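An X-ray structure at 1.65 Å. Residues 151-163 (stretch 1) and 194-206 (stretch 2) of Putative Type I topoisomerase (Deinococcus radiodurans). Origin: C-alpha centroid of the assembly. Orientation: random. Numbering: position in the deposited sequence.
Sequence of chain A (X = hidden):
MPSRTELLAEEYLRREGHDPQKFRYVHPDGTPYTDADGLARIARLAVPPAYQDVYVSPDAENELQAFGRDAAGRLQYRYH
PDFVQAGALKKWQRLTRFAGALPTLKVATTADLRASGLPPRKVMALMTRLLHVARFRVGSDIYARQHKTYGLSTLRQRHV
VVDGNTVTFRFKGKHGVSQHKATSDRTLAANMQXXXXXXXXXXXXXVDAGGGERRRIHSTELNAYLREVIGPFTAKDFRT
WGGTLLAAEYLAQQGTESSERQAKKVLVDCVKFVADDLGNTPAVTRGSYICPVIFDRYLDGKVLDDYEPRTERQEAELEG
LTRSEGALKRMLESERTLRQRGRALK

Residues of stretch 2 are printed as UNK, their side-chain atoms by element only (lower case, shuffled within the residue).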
# COMPACT_ATOMS: atom_id res chain seq x y z
N GLY A 151 12.48 8.78 -4.71
CA GLY A 151 11.34 8.02 -4.26
C GLY A 151 11.90 6.79 -3.57
O GLY A 151 13.10 6.65 -3.45
N LEU A 152 11.04 5.88 -3.15
CA LEU A 152 11.52 4.76 -2.33
C LEU A 152 12.66 3.97 -3.00
O LEU A 152 13.68 3.69 -2.36
CB LEU A 152 10.36 3.84 -1.98
CG LEU A 152 10.72 2.71 -1.02
CD1 LEU A 152 11.05 3.25 0.37
CD2 LEU A 152 9.55 1.70 -0.97
N SER A 153 12.49 3.62 -4.27
CA SER A 153 13.44 2.72 -4.95
C SER A 153 14.76 3.41 -5.32
O SER A 153 15.72 2.73 -5.69
CB SER A 153 12.81 2.07 -6.18
OG SER A 153 12.58 2.98 -7.23
N THR A 154 14.79 4.73 -5.22
CA THR A 154 15.97 5.52 -5.54
C THR A 154 16.59 6.19 -4.30
O THR A 154 17.48 7.03 -4.42
CB THR A 154 15.64 6.54 -6.66
OG1 THR A 154 14.53 7.36 -6.27
CG2 THR A 154 15.25 5.78 -7.92
N LEU A 155 16.17 5.78 -3.10
CA LEU A 155 16.75 6.34 -1.89
C LEU A 155 18.20 5.92 -1.74
O LEU A 155 18.59 4.83 -2.13
CB LEU A 155 16.01 5.92 -0.61
CG LEU A 155 14.60 6.46 -0.37
CD1 LEU A 155 14.14 6.06 1.03
CD2 LEU A 155 14.55 7.97 -0.55
N ARG A 156 18.96 6.85 -1.19
CA ARG A 156 20.33 6.64 -0.83
C ARG A 156 20.42 6.40 0.67
O ARG A 156 19.53 6.78 1.44
CB ARG A 156 21.15 7.87 -1.24
CG ARG A 156 21.24 8.06 -2.74
CD ARG A 156 21.81 9.41 -3.10
NE ARG A 156 22.09 9.49 -4.53
CZ ARG A 156 23.22 9.11 -5.12
NH1 ARG A 156 24.24 8.62 -4.42
NH2 ARG A 156 23.34 9.22 -6.44
N GLN A 157 21.50 5.76 1.09
CA GLN A 157 21.72 5.58 2.53
C GLN A 157 21.70 6.89 3.30
O GLN A 157 21.27 6.91 4.46
CB GLN A 157 23.03 4.84 2.81
CG GLN A 157 22.98 3.39 2.40
CD GLN A 157 24.17 2.57 2.87
OE1 GLN A 157 24.93 2.99 3.75
NE2 GLN A 157 24.35 1.40 2.28
N ARG A 158 22.12 8.00 2.67
CA ARG A 158 22.17 9.30 3.33
C ARG A 158 20.80 9.87 3.69
O ARG A 158 20.70 10.85 4.43
CB ARG A 158 22.93 10.33 2.48
CG ARG A 158 22.16 10.92 1.33
CD ARG A 158 22.95 12.04 0.68
NE ARG A 158 22.35 12.50 -0.57
CZ ARG A 158 21.43 13.45 -0.67
NH1 ARG A 158 20.98 14.06 0.42
NH2 ARG A 158 20.96 13.79 -1.86
N HIS A 159 19.75 9.22 3.20
CA HIS A 159 18.39 9.68 3.39
C HIS A 159 17.68 9.10 4.61
O HIS A 159 16.51 9.43 4.84
CB HIS A 159 17.56 9.31 2.17
CG HIS A 159 17.88 10.12 0.95
ND1 HIS A 159 17.96 9.58 -0.31
CD2 HIS A 159 18.14 11.44 0.82
CE1 HIS A 159 18.23 10.54 -1.18
NE2 HIS A 159 18.33 11.68 -0.52
N VAL A 160 18.35 8.24 5.37
CA VAL A 160 17.69 7.54 6.47
C VAL A 160 18.57 7.50 7.71
O VAL A 160 19.80 7.51 7.60
CB VAL A 160 17.33 6.10 6.04
CG1 VAL A 160 18.56 5.23 5.87
CG2 VAL A 160 16.33 5.46 7.02
N VAL A 161 17.92 7.45 8.88
CA VAL A 161 18.61 7.19 10.16
C VAL A 161 17.69 6.29 11.02
O VAL A 161 16.48 6.40 10.94
CB VAL A 161 19.00 8.50 10.91
CG1 VAL A 161 17.79 9.20 11.48
CG2 VAL A 161 20.04 8.21 12.02
N VAL A 162 18.30 5.43 11.81
CA VAL A 162 17.59 4.53 12.72
C VAL A 162 17.97 4.89 14.16
O VAL A 162 19.14 4.95 14.51
CB VAL A 162 17.93 3.05 12.43
CG1 VAL A 162 17.13 2.12 13.31
CG2 VAL A 162 17.72 2.73 10.93
N ASP A 163 16.97 5.15 14.99
CA ASP A 163 17.19 5.42 16.42
C ASP A 163 16.26 4.48 17.19
O ASP A 163 15.06 4.71 17.27
CB ASP A 163 16.93 6.89 16.71
CG ASP A 163 17.08 7.25 18.17
OD1 ASP A 163 17.96 6.69 18.85
OD2 ASP A 163 16.31 8.13 18.60
N UNK A 194 20.55 -3.56 8.98
CA UNK A 194 21.25 -4.52 8.11
C UNK A 194 21.51 -3.95 6.72
O UNK A 194 22.60 -4.13 6.16
c UNK A 194 20.46 -5.82 7.98
c UNK A 194 18.60 -8.28 10.22
n UNK A 194 17.47 -9.22 9.85
c UNK A 194 20.26 -6.61 9.26
c UNK A 194 19.36 -7.84 8.99
N UNK A 195 20.53 -3.26 6.14
CA UNK A 195 20.74 -2.60 4.84
C UNK A 195 21.86 -1.55 4.91
O UNK A 195 22.70 -1.46 4.03
c UNK A 195 19.43 -1.97 4.31
c UNK A 195 18.37 -2.94 3.80
c UNK A 195 17.03 -2.25 3.62
c UNK A 195 18.79 -3.55 2.46
N UNK A 196 21.85 -0.76 5.97
CA UNK A 196 22.87 0.27 6.18
C UNK A 196 24.28 -0.29 6.42
O UNK A 196 25.26 0.42 6.23
c UNK A 196 21.88 3.30 6.06
c UNK A 196 21.32 2.15 6.92
c UNK A 196 20.54 2.66 8.13
c UNK A 196 22.46 1.21 7.31
N UNK A 197 24.39 -1.56 6.81
CA UNK A 197 25.70 -2.20 6.94
C UNK A 197 26.35 -2.53 5.59
O UNK A 197 27.57 -2.76 5.55
c UNK A 197 25.45 -3.21 9.26
c UNK A 197 25.60 -3.48 7.77
o UNK A 197 25.69 -2.07 9.72
o UNK A 197 25.10 -4.17 9.98
N UNK A 198 25.57 -2.56 4.51
CA UNK A 198 26.10 -2.85 3.17
C UNK A 198 26.81 -1.60 2.61
O UNK A 198 26.48 -0.48 3.00
c UNK A 198 23.07 -4.79 1.67
c UNK A 198 24.98 -3.30 2.24
c UNK A 198 24.98 -5.74 2.95
c UNK A 198 24.14 -4.50 2.70
N UNK A 199 27.81 -1.80 1.73
CA UNK A 199 28.47 -0.64 1.11
C UNK A 199 27.49 0.25 0.35
O UNK A 199 26.58 -0.26 -0.32
c UNK A 199 29.50 -1.28 0.15
c UNK A 199 29.66 -2.68 0.59
c UNK A 199 28.37 -3.08 1.24
N UNK A 200 27.67 1.57 0.47
CA UNK A 200 26.77 2.56 -0.12
C UNK A 200 27.05 2.78 -1.60
O UNK A 200 27.85 2.04 -2.19
N UNK A 201 26.44 3.81 -2.20
CA UNK A 201 25.57 4.85 -1.65
C UNK A 201 24.07 4.52 -1.57
O UNK A 201 23.33 5.27 -0.96
c UNK A 201 26.01 5.32 -3.94
c UNK A 201 26.67 4.01 -3.65
c UNK A 201 25.77 6.00 -2.64
N UNK A 202 23.63 3.42 -2.18
CA UNK A 202 22.20 3.12 -2.35
C UNK A 202 21.66 2.36 -1.15
O UNK A 202 22.39 1.60 -0.51
c UNK A 202 22.24 5.56 -7.41
c UNK A 202 21.97 2.31 -3.62
c UNK A 202 20.61 4.87 -5.19
c UNK A 202 21.09 6.26 -7.13
n UNK A 202 23.65 3.66 -6.61
c UNK A 202 23.56 2.78 -5.57
c UNK A 202 21.79 4.15 -5.46
c UNK A 202 20.28 5.93 -6.03
c UNK A 202 22.42 3.03 -4.84
c UNK A 202 22.58 4.51 -6.57
N UNK A 203 20.37 2.55 -0.86
CA UNK A 203 19.79 1.98 0.35
C UNK A 203 19.27 0.55 0.13
O UNK A 203 19.60 -0.35 0.90
c UNK A 203 18.66 2.88 0.86
c UNK A 203 18.04 2.47 2.20
c UNK A 203 19.09 2.23 3.30
c UNK A 203 17.03 3.55 2.63
N UNK A 204 18.44 0.36 -0.90
CA UNK A 204 17.74 -0.92 -1.08
C UNK A 204 18.54 -1.81 -2.00
O UNK A 204 18.52 -1.65 -3.23
c UNK A 204 14.40 -0.07 1.67
c UNK A 204 15.45 -0.03 -0.51
c UNK A 204 15.12 -0.69 0.68
c UNK A 204 14.01 1.24 1.50
c UNK A 204 16.28 -0.71 -1.54
c UNK A 204 15.07 1.29 -0.66
c UNK A 204 14.35 1.93 0.33
N UNK A 205 19.28 -2.71 -1.37
CA UNK A 205 20.12 -3.67 -2.05
C UNK A 205 19.84 -5.06 -1.52
O UNK A 205 19.40 -5.23 -0.38
n UNK A 205 23.85 -1.35 -0.82
c UNK A 205 23.51 -1.73 -2.04
c UNK A 205 21.59 -3.35 -1.79
o UNK A 205 24.34 -1.92 -2.94
c UNK A 205 22.03 -1.98 -2.29
N UNK A 206 20.14 -6.06 -2.33
CA UNK A 206 19.97 -7.46 -1.93
C UNK A 206 21.34 -8.12 -2.01
O UNK A 206 22.14 -7.74 -2.85
c UNK A 206 18.94 -8.17 -2.83
o UNK A 206 18.86 -9.56 -2.50
c UNK A 206 19.30 -8.02 -4.32
O HOH W 1 17.71 2.40 -2.91
O HOH W 2 24.30 7.57 0.49

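Position 194 has four carbons in a row ending in a nitrogen, out of reach of stretch 1. This is Lys 194.

Position 195 carries four carbons, forked at the second. Its side chain does not touch stretch 1. It is Leu 195.

Position 196 has the same forked set of four carbons. Its two terminal carbons meet valines of the strand in stretch 1. It is Leu 196: CD2 lies 3.8 Å from Val 160 CG1, and CD1 lies 4.0 Å from Val 162 CG2.

Position 197 has two carbons, the second carrying two oxygens, and points away. The carboxylate fits Asp 197.

Position 198 again shows four carbons forked at the second, with the end leading away. It is Leu 198. Its backbone O accepts a hydrogen bond from Gln 157 NE2 at 2.9 Å.

Position 199 has three carbons closing a ring onto the backbone N, turned away. It is Pro 199.

Position 200 has no side-chain atoms. It is Gly 200, whose CA lies 3.6 Å from Gln 157 NE2.

Position 201 has another three-carbon ring closed onto N, after a cis peptide bond. The ring meets the Arg 156 side chain. It is Pro 201. Its CB is 3.5 Å from Arg 156 NH1.

Position 202 has one carbon, then fused five- and six-membered rings with eight carbons and one nitrogen. The Arg 156 guanidinium lies over one ring face, and Thr 154 O is at the ring edge. Only Trp 202 fits. Arg 156 CZ is 4.5 Å from the centroid of the six-membered ring, a cation-pi contact. Thr 154 O is 3.4 Å from CZ3.

Position 203 has four carbons forked at the second, packed near Leu 155 and Val 160. It is Leu 203; CD2 is 4.0 Å from Val 160 CG1.

Position 204 has one carbon and a six-carbon ring without oxygen. The ring meets Leu 152. It is Phe 204. CE1 packs 3.6 Å from Leu 152 CD1.

Position 205 has three carbons, the third carrying one oxygen and one nitrogen. It is Gln 205.

Position 206 has one carbon carrying an oxygen and a carbon. It is Thr 206, out of reach.

The contact centres on a single beta bridge between Arg 156 and Trp 202. Leu 203 N donates to Leu 155 O at 3.2 Å, and Gln 157 N donates to Pro 201 O at 2.8 Å. Separately, the Gln 157 side chain reaches the loop, where NE2 donates to Leu 198 O. Water 1 links Leu 155 O to Phe 204 N. Leu 152 and Leu 155 pack against Phe 204, Leu 155 and Val 160 against Leu 203, and Val 160 and Val 162 against Leu 196.

Stretch 2 (194-206) KLLDLPGPWLFQT
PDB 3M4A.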